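Long-range contacts in pectate lyase/Amb allergen (Acidovorax citrulli, PDB 4HWV), which probably cleaves pectate, the polygalacturonate of plant cell walls, by calcium-dependent beta-elimination, as other lyases of polysaccharide lyase family 1 do: residues 55-60 / 159-164; 328-333 / 350-355; 381-386 / 465-470. All coordinates share one frame; numbering follows the deposited sequence.

Contact 1 of 3, residues 55-60 / 159-164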
loop_
_atom_site.group_PDB
_atom_site.type_symbol
_atom_site.label_atom_id
_atom_site.label_comp_id
_atom_site.label_asym_id
_atom_site.label_seq_id
_atom_site.Cartn_x
_atom_site.Cartn_y
_atom_site.Cartn_z
ATOM N N GLN A 55 -2.602 -28.550 1.043
ATOM C CA GLN A 55 -2.813 -29.933 0.627
ATOM C C GLN A 55 -1.794 -30.362 -0.436
ATOM O O GLN A 55 -1.328 -31.504 -0.441
ATOM C CB GLN A 55 -4.238 -30.177 0.118
ATOM C CG GLN A 55 -5.326 -30.074 1.185
ATOM C CD GLN A 55 -5.162 -31.030 2.365
ATOM O OE1 GLN A 55 -4.321 -31.939 2.367
ATOM N NE2 GLN A 55 -5.972 -30.808 3.395
ATOM N N ALA A 56 -1.434 -29.464 -1.343
ATOM C CA ALA A 56 -0.432 -29.804 -2.350
ATOM C C ALA A 56 0.920 -30.089 -1.688
ATOM O O ALA A 56 1.603 -31.078 -1.995
ATOM C CB ALA A 56 -0.323 -28.698 -3.390
ATOM N N LEU A 57 1.299 -29.236 -0.744
ATOM C CA LEU A 57 2.572 -29.417 -0.045
ATOM C C LEU A 57 2.595 -30.690 0.797
ATOM O O LEU A 57 3.661 -31.277 1.022
ATOM C CB LEU A 57 2.855 -28.199 0.844
ATOM C CG LEU A 57 3.123 -26.888 0.098
ATOM C CD1 LEU A 57 3.052 -25.717 1.048
ATOM C CD2 LEU A 57 4.471 -26.892 -0.615
ATOM N N TYR A 58 1.416 -31.101 1.265
ATOM C CA TYR A 58 1.285 -32.241 2.169
ATOM C C TYR A 58 0.765 -33.496 1.452
ATOM O O TYR A 58 0.441 -34.495 2.090
ATOM C CB TYR A 58 0.359 -31.882 3.346
ATOM C CG TYR A 58 1.016 -31.037 4.426
ATOM C CD1 TYR A 58 1.450 -29.737 4.163
ATOM C CD2 TYR A 58 1.196 -31.538 5.713
ATOM C CE1 TYR A 58 2.056 -28.968 5.142
ATOM C CE2 TYR A 58 1.786 -30.764 6.710
ATOM C CZ TYR A 58 2.220 -29.479 6.410
ATOM O OH TYR A 58 2.815 -28.684 7.361
ATOM N N GLY A 59 0.694 -33.464 0.124
ATOM C CA GLY A 59 0.218 -34.623 -0.619
ATOM C C GLY A 59 -1.139 -35.105 -0.144
ATOM O O GLY A 59 -1.389 -36.311 -0.025
ATOM N N ASN A 60 -2.007 -34.145 0.155
ATOM C CA ASN A 60 -3.379 -34.413 0.567
ATOM C C ASN A 60 -3.488 -35.148 1.902
ATOM O O ASN A 60 -4.511 -35.763 2.191
ATOM C CB ASN A 60 -4.156 -35.129 -0.554
ATOM C CG ASN A 60 -4.496 -34.188 -1.659
ATOM O OD1 ASN A 60 -5.260 -33.257 -1.450
ATOM N ND2 ASN A 60 -3.918 -34.399 -2.840
ATOM N N VAL A 159 0.206 -18.293 9.524
ATOM C CA VAL A 159 0.842 -17.639 8.389
ATOM C C VAL A 159 2.125 -18.334 7.931
ATOM O O VAL A 159 2.616 -18.046 6.838
ATOM C CB VAL A 159 1.139 -16.129 8.639
ATOM C CG1 VAL A 159 -0.143 -15.388 9.029
ATOM C CG2 VAL A 159 2.248 -15.939 9.686
ATOM N N THR A 160 2.676 -19.221 8.768
ATOM C CA THR A 160 3.891 -19.956 8.406
ATOM C C THR A 160 3.530 -21.260 7.705
ATOM O O THR A 160 2.738 -22.043 8.241
ATOM C CB THR A 160 4.736 -20.289 9.642
ATOM O OG1 THR A 160 4.968 -19.095 10.389
ATOM C CG2 THR A 160 6.066 -20.845 9.233
ATOM N N ILE A 161 4.111 -21.485 6.524
ATOM C CA ILE A 161 3.758 -22.613 5.679
ATOM C C ILE A 161 5.006 -23.454 5.419
ATOM O O ILE A 161 5.995 -22.954 4.862
ATOM C CB ILE A 161 3.188 -22.132 4.320
ATOM C CG1 ILE A 161 1.998 -21.180 4.510
ATOM C CG2 ILE A 161 2.823 -23.329 3.448
ATOM C CD1 ILE A 161 0.763 -21.814 5.143
ATOM N N SER A 162 4.982 -24.713 5.835
ATOM C CA SER A 162 6.129 -25.600 5.687
ATOM C C SER A 162 6.271 -26.107 4.245
ATOM O O SER A 162 5.332 -26.687 3.681
ATOM C CB SER A 162 5.966 -26.787 6.638
ATOM O OG SER A 162 7.096 -27.625 6.579
ATOM N N VAL A 163 7.446 -25.902 3.659
ATOM C CA VAL A 163 7.714 -26.382 2.296
ATOM C C VAL A 163 8.675 -27.564 2.342
ATOM O O VAL A 163 9.778 -27.447 2.866
ATOM C CB VAL A 163 8.308 -25.261 1.412
ATOM C CG1 VAL A 163 8.572 -25.767 0.005
ATOM C CG2 VAL A 163 7.356 -24.062 1.384
ATOM N N PRO A 164 8.256 -28.721 1.815
ATOM C CA PRO A 164 9.079 -29.938 1.893
ATOM C C PRO A 164 10.038 -30.094 0.708
ATOM O O PRO A 164 10.076 -29.266 -0.200
ATOM C CB PRO A 164 8.022 -31.049 1.854
ATOM C CG PRO A 164 6.995 -30.493 0.883
ATOM C CD PRO A 164 6.935 -28.997 1.213
HETATM O O HOH W 1 2.624 -25.864 7.113
#

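Contact 2 of 3, residues 328-333 / 350-355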
loop_
_atom_site.group_PDB
_atom_site.type_symbol
_atom_site.label_atom_id
_atom_site.label_comp_id
_atom_site.label_asym_id
_atom_site.label_seq_id
_atom_site.Cartn_x
_atom_site.Cartn_y
_atom_site.Cartn_z
ATOM N N GLY A 328 21.379 -10.442 -10.762
ATOM C CA GLY A 328 20.338 -9.977 -11.658
ATOM C C GLY A 328 19.134 -9.397 -10.952
ATOM O O GLY A 328 18.080 -9.219 -11.557
ATOM N N ASN A 329 19.268 -9.092 -9.661
ATOM C CA ASN A 329 18.126 -8.582 -8.914
ATOM C C ASN A 329 18.047 -7.069 -8.956
ATOM O O ASN A 329 19.070 -6.380 -9.096
ATOM C CB ASN A 329 18.191 -9.035 -7.448
ATOM C CG ASN A 329 18.264 -10.550 -7.306
ATOM O OD1 ASN A 329 17.293 -11.255 -7.571
ATOM N ND2 ASN A 329 19.420 -11.053 -6.883
ATOM N N HIS A 330 16.821 -6.568 -8.823
ATOM C CA HIS A 330 16.555 -5.155 -8.609
ATOM C C HIS A 330 16.275 -4.993 -7.114
ATOM O O HIS A 330 15.302 -5.541 -6.603
ATOM C CB HIS A 330 15.347 -4.739 -9.442
ATOM C CG HIS A 330 15.143 -3.257 -9.546
ATOM N ND1 HIS A 330 14.056 -2.727 -10.206
ATOM C CD2 HIS A 330 15.893 -2.201 -9.135
ATOM C CE1 HIS A 330 14.126 -1.406 -10.172
ATOM N NE2 HIS A 330 15.227 -1.061 -9.525
ATOM N N PHE A 331 17.164 -4.269 -6.421
ATOM C CA PHE A 331 17.036 -3.988 -4.993
ATOM C C PHE A 331 16.580 -2.531 -4.890
ATOM O O PHE A 331 17.411 -1.617 -4.885
ATOM C CB PHE A 331 18.392 -4.134 -4.298
ATOM C CG PHE A 331 18.985 -5.536 -4.320
ATOM C CD1 PHE A 331 18.244 -6.671 -3.952
ATOM C CD2 PHE A 331 20.317 -5.700 -4.651
ATOM C CE1 PHE A 331 18.844 -7.929 -3.941
ATOM C CE2 PHE A 331 20.930 -6.957 -4.633
ATOM C CZ PHE A 331 20.202 -8.066 -4.257
ATOM N N GLN A 332 15.268 -2.310 -4.831
ATOM C CA GLN A 332 14.702 -0.965 -4.958
ATOM C C GLN A 332 14.014 -0.526 -3.676
ATOM O O GLN A 332 13.206 -1.267 -3.124
ATOM C CB GLN A 332 13.703 -0.945 -6.122
ATOM C CG GLN A 332 13.072 0.417 -6.364
ATOM C CD GLN A 332 12.113 0.427 -7.532
ATOM O OE1 GLN A 332 11.568 -0.601 -7.917
ATOM N NE2 GLN A 332 11.876 1.605 -8.084
ATOM N N ASN A 333 14.326 0.672 -3.199
ATOM C CA ASN A 333 13.673 1.177 -1.991
ATOM C C ASN A 333 13.783 0.199 -0.831
ATOM O O ASN A 333 12.803 -0.048 -0.117
ATOM C CB ASN A 333 12.199 1.514 -2.243
ATOM C CG ASN A 333 12.016 2.529 -3.325
ATOM O OD1 ASN A 333 12.954 3.237 -3.709
ATOM N ND2 ASN A 333 10.806 2.605 -3.843
ATOM N N ASN A 350 26.017 -8.304 -10.576
ATOM C CA ASN A 350 25.047 -7.808 -11.553
ATOM C C ASN A 350 23.672 -7.567 -10.931
ATOM O O ASN A 350 22.646 -7.959 -11.497
ATOM C CB ASN A 350 24.902 -8.758 -12.754
ATOM C CG ASN A 350 26.129 -8.797 -13.662
ATOM O OD1 ASN A 350 26.340 -9.799 -14.324
ATOM N ND2 ASN A 350 26.895 -7.692 -13.751
ATOM N N ASN A 351 23.657 -6.933 -9.764
ATOM C CA ASN A 351 22.405 -6.440 -9.200
ATOM C C ASN A 351 22.321 -4.928 -9.390
ATOM O O ASN A 351 23.347 -4.260 -9.543
ATOM C CB ASN A 351 22.318 -6.779 -7.712
ATOM C CG ASN A 351 22.445 -8.254 -7.462
ATOM O OD1 ASN A 351 21.519 -9.027 -7.739
ATOM N ND2 ASN A 351 23.613 -8.672 -6.982
ATOM N N TYR A 352 21.095 -4.413 -9.420
ATOM C CA TYR A 352 20.850 -2.978 -9.517
ATOM C C TYR A 352 20.183 -2.520 -8.230
ATOM O O TYR A 352 19.047 -2.909 -7.935
ATOM C CB TYR A 352 19.934 -2.680 -10.703
ATOM C CG TYR A 352 19.509 -1.235 -10.836
ATOM C CD1 TYR A 352 20.356 -0.192 -10.474
ATOM C CD2 TYR A 352 18.273 -0.911 -11.366
ATOM C CE1 TYR A 352 19.965 1.129 -10.612
ATOM C CE2 TYR A 352 17.871 0.410 -11.505
ATOM C CZ TYR A 352 18.728 1.421 -11.129
ATOM O OH TYR A 352 18.352 2.738 -11.289
ATOM N N TYR A 353 20.905 -1.703 -7.466
ATOM C CA TYR A 353 20.387 -1.072 -6.262
ATOM C C TYR A 353 19.887 0.312 -6.627
ATOM O O TYR A 353 20.601 1.081 -7.276
ATOM C CB TYR A 353 21.506 -0.898 -5.249
ATOM C CG TYR A 353 22.117 -2.163 -4.693
ATOM C CD1 TYR A 353 23.091 -2.885 -5.401
ATOM C CD2 TYR A 353 21.765 -2.611 -3.424
ATOM C CE1 TYR A 353 23.675 -4.023 -4.845
ATOM C CE2 TYR A 353 22.334 -3.741 -2.870
ATOM C CZ TYR A 353 23.297 -4.439 -3.571
ATOM O OH TYR A 353 23.872 -5.560 -3.019
ATOM N N GLU A 354 18.685 0.642 -6.180
ATOM C CA GLU A 354 18.059 1.902 -6.531
ATOM C C GLU A 354 17.278 2.445 -5.347
ATOM O O GLU A 354 16.315 1.815 -4.887
ATOM C CB GLU A 354 17.129 1.713 -7.736
ATOM C CG GLU A 354 16.452 3.002 -8.198
ATOM C CD GLU A 354 15.478 2.822 -9.359
ATOM O OE1 GLU A 354 15.156 1.668 -9.710
ATOM O OE2 GLU A 354 15.027 3.846 -9.901
ATOM N N ASN A 355 17.683 3.611 -4.848
ATOM C CA ASN A 355 17.015 4.203 -3.692
ATOM C C ASN A 355 17.443 5.658 -3.562
ATOM O O ASN A 355 18.205 6.181 -4.400
ATOM C CB ASN A 355 17.344 3.416 -2.404
ATOM C CG ASN A 355 16.256 3.547 -1.320
ATOM O OD1 ASN A 355 15.382 4.409 -1.409
ATOM N ND2 ASN A 355 16.337 2.716 -0.276
HETATM O O HOH W 2 12.822 5.501 -1.967
#

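Contact 3 of 3, residues 381-386 / 465-470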
loop_
_atom_site.group_PDB
_atom_site.type_symbol
_atom_site.label_atom_id
_atom_site.label_comp_id
_atom_site.label_asym_id
_atom_site.label_seq_id
_atom_site.Cartn_x
_atom_site.Cartn_y
_atom_site.Cartn_z
ATOM N N ASN A 381 30.413 -6.140 -10.430
ATOM C CA ASN A 381 29.591 -5.475 -11.447
ATOM C C ASN A 381 28.159 -5.193 -10.993
ATOM O O ASN A 381 27.189 -5.446 -11.714
ATOM C CB ASN A 381 29.625 -6.237 -12.781
ATOM C CG ASN A 381 31.016 -6.255 -13.401
ATOM O OD1 ASN A 381 32.032 -6.059 -12.722
ATOM N ND2 ASN A 381 31.063 -6.523 -14.698
ATOM N N ASN A 382 28.051 -4.655 -9.787
ATOM C CA ASN A 382 26.773 -4.165 -9.279
ATOM C C ASN A 382 26.674 -2.675 -9.581
ATOM O O ASN A 382 27.675 -1.946 -9.487
ATOM C CB ASN A 382 26.664 -4.392 -7.774
ATOM C CG ASN A 382 26.664 -5.872 -7.416
ATOM O OD1 ASN A 382 25.657 -6.552 -7.591
ATOM N ND2 ASN A 382 27.796 -6.377 -6.923
ATOM N N VAL A 383 25.467 -2.230 -9.923
ATOM C CA VAL A 383 25.192 -0.815 -10.153
ATOM C C VAL A 383 24.325 -0.273 -9.039
ATOM O O VAL A 383 23.346 -0.905 -8.663
ATOM C CB VAL A 383 24.473 -0.607 -11.483
ATOM C CG1 VAL A 383 24.057 0.863 -11.656
ATOM C CG2 VAL A 383 25.342 -1.070 -12.625
ATOM N N VAL A 384 24.698 0.899 -8.531
ATOM C CA VAL A 384 23.952 1.563 -7.481
ATOM C C VAL A 384 23.552 2.963 -7.941
ATOM O O VAL A 384 24.408 3.769 -8.326
ATOM C CB VAL A 384 24.790 1.660 -6.166
ATOM C CG1 VAL A 384 23.979 2.318 -5.042
ATOM C CG2 VAL A 384 25.313 0.295 -5.757
ATOM N N SER A 385 22.249 3.224 -7.922
ATOM C CA SER A 385 21.722 4.570 -8.109
ATOM C C SER A 385 21.165 5.013 -6.772
ATOM O O SER A 385 20.144 4.493 -6.325
ATOM C CB SER A 385 20.591 4.569 -9.129
ATOM O OG SER A 385 19.969 5.844 -9.168
ATOM N N LEU A 386 21.843 5.953 -6.135
ATOM C CA LEU A 386 21.505 6.347 -4.778
ATOM C C LEU A 386 21.422 7.861 -4.743
ATOM O O LEU A 386 22.450 8.550 -4.754
ATOM C CB LEU A 386 22.544 5.794 -3.793
ATOM C CG LEU A 386 22.259 6.035 -2.308
ATOM C CD1 LEU A 386 20.837 5.614 -1.961
ATOM C CD2 LEU A 386 23.250 5.261 -1.468
ATOM N N GLU A 465 27.777 -9.505 -16.754
ATOM C CA GLU A 465 27.322 -8.441 -17.625
ATOM C C GLU A 465 28.046 -7.171 -17.264
ATOM O O GLU A 465 28.419 -6.946 -16.107
ATOM C CB GLU A 465 25.833 -8.198 -17.438
ATOM C CG GLU A 465 24.998 -9.333 -17.995
ATOM C CD GLU A 465 23.513 -9.118 -17.774
ATOM O OE1 GLU A 465 22.865 -8.422 -18.589
ATOM O OE2 GLU A 465 22.986 -9.656 -16.776
ATOM N N ASP A 466 28.299 -6.314 -18.235
ATOM C CA ASP A 466 28.856 -4.989 -17.942
ATOM C C ASP A 466 27.807 -4.125 -17.273
ATOM O O ASP A 466 26.597 -4.358 -17.459
ATOM C CB ASP A 466 29.359 -4.242 -19.168
ATOM C CG ASP A 466 30.096 -2.952 -18.772
ATOM O OD1 ASP A 466 31.011 -3.048 -17.931
ATOM O OD2 ASP A 466 29.708 -1.857 -19.225
ATOM N N THR A 467 28.245 -3.086 -16.585
ATOM C CA THR A 467 27.346 -2.224 -15.846
ATOM C C THR A 467 26.695 -1.118 -16.691
ATOM O O THR A 467 25.710 -0.495 -16.257
ATOM C CB THR A 467 28.122 -1.603 -14.679
ATOM O OG1 THR A 467 29.358 -1.076 -15.175
ATOM C CG2 THR A 467 28.427 -2.665 -13.606
ATOM N N ALA A 468 27.223 -0.875 -17.891
ATOM C CA ALA A 468 26.772 0.264 -18.694
ATOM C C ALA A 468 25.251 0.362 -18.871
ATOM O O ALA A 468 24.653 1.427 -18.661
ATOM C CB ALA A 468 27.473 0.279 -20.059
ATOM N N ASP A 469 24.627 -0.747 -19.240
ATOM C CA ASP A 469 23.189 -0.740 -19.482
ATOM C C ASP A 469 22.436 -1.596 -18.477
ATOM O O ASP A 469 21.267 -1.898 -18.671
ATOM C CB ASP A 469 22.880 -1.245 -20.897
ATOM C CG ASP A 469 23.394 -0.320 -21.964
ATOM O OD1 ASP A 469 23.399 0.908 -21.730
ATOM O OD2 ASP A 469 23.789 -0.818 -23.035
ATOM N N LEU A 470 23.103 -1.971 -17.391
ATOM C CA LEU A 470 22.549 -2.973 -16.493
ATOM C C LEU A 470 21.298 -2.474 -15.763
ATOM O O LEU A 470 20.343 -3.226 -15.591
ATOM C CB LEU A 470 23.614 -3.443 -15.505
ATOM C CG LEU A 470 23.182 -4.607 -14.614
ATOM C CD1 LEU A 470 23.006 -5.895 -15.441
ATOM C CD2 LEU A 470 24.207 -4.795 -13.514
#

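Contact 1 of 3, residues 55-60 / 159-164
Leu57, at the C-terminal end of helix 50-57, meets Ile161 and Pro164 with its two methyl branches, and these apolar contacts carry most of the interface. Its CD1 presses on Ile161 CG2 at 3.4 Å, tighter than usual for two carbons, the side chains crossing at about a right angle. The other methyl, CD2, lies 3.7 Å from Pro164 CD. Chi1 (-67°) sets Leu57 CG beside its own backbone N, and the two methyls branch beyond it. The proline ring also reaches the helix end itself, CG standing 3.4 Å from Leu57 O.

Polar linkage across the contact runs through water. One molecule sits 2.8 Å from Tyr58 OH and accepts from Ser162 N at 2.9 Å, while the tyrosine oxygen itself lies against Ser162 CB (3.7 Å). A third element is the helix ending: Gly59, at positive phi, is the C-prime residue of a Schellman motif, with Asn60 N bonded to Gln55 O at 2.8 Å and a weak bond from Gly59 N to Ala56 O.

Leu57 also touches Ile81 of strand 79-83, consistent with a helix laid over the N-terminal end of the beta-helix. Ser162 O is buried without a partner, 3.6 Å from Leu57 CD1. Helix end and strand are thus held by close apolar fit and one water bridge, with no direct hydrogen bond.

Contact 2 of 3, residues 328-333 / 350-355
Phe331, Glu354 and Asn351 bury the most surface between two parallel strands, and each stands for a different chemistry. The side chains of Phe331 and Tyr353 lie side by side, pointing the same way. Phe331 CD2 sits over one face of the tyrosine ring, toward the rim and 3.3 Å from Tyr353 CE2, but the planes are inclined by 50°, an oblique pairing. The next ring atom, Phe331 CE2, touches Asn351 CB at 3.4 Å.

Glu354 CG is anti to the backbone N and the chain stays extended beyond it (chi2 -178°), so CD continues outward on the face that bears His330. There His330 NE2 donates to Glu354 OE1 at 2.7 Å, with the acceptor in the ring plane and the N-H somewhat bent. Gln332 runs beside Glu354 with nearly parallel flat groups, but its OE1 is hydrogen-bonded to His296 NE2.

Asn351 OD1 takes two bonds from one residue, Asn329 N and Asn329 ND2, each at 3.0 Å. The two amide planes are nearly parallel (4°). The series runs on both ways, Asn329 OD1 bonding to Asn295 N and Asn382 OD1 accepting from Asn351 N: an asparagine ladder of the kind known in pectate lyase beta-helices.

Between these side chains the backbones pair in register, as in Phe331 N to Tyr352 O (2.8 Å) and Glu354 N to Phe331 O (2.9 Å). Successive coils are therefore joined by backbone bonds and by side chains at matching positions: an oblique aromatic pair on the face of Phe331, a His-carboxylate bond on the face of His330, and paired amides at the bend.

Contact 3 of 3, residues 381-386 / 465-470
Asn381 reaches over to the loop 465-470 and grips Glu465 by its backbone carbonyl. Its CB lies 3.6 Å from Glu465 O and also faces the methyl of Thr467. Chi1 (-64°) puts CG beside the backbone N, and this carbon is 3.8 Å from Glu465 O. At the tip, ND2 donates to Glu465 O at 3.0 Å. The N-H points almost straight at the acceptor (175°), which lies in the amide plane, whereas the nitrogen stands 38° above the plane of the carbonyl it approaches.

Behind this bond the contact turns apolar. Thr467 CG2 rests 3.6 Å from Asn381 O, and Thr467 CB comes to 3.5 Å from Val383 CG2, a tight pair in side chains that pass at a slant. Leu470 completes the patch: its CD2 lies 3.5 Å from Asn381 O and 4.0 Å from Val383 CG2. Asn381 O is not left to carbons alone, since Asn350 ND2 donates to it, and Asn350 OD1 in turn accepts from Glu465 N. Asn350 thereby ties both sides of the contact together.

Leu470 opens helix 470-477, and Glu465 forms salt bridges with Arg473 and Arg477 of that helix. Val383 belongs to strand 376-387, which lies between strand 345-356 and the strands 423-427 and 430-431. The loop leads into helix 470-477, which packs on Tyr352 and His330 on the outside of the coils.

The three contacts follow one another along the chain, contact 1 closing before contact 2 opens and contact 2 before contact 3. Contact 1 lies on the opposite side of the chain's centre, its centre about 31 Å from that of contact 2 and about 38 Å from that of contact 3. Contacts 2 and 3 have centres about 9 Å apart and touch, because strands 345-356 and 376-387 are parallel neighbours: Tyr353 N and Val383 O are 2.8 Å apart, a probable hydrogen bond. Helix 470-477, which begins in contact 3, also packs on His330 and Tyr352 of contact 2. Together they sample a right-handed beta-helix near its N-terminal helix, within its stacked coils and where the C-terminal helix lies outside them.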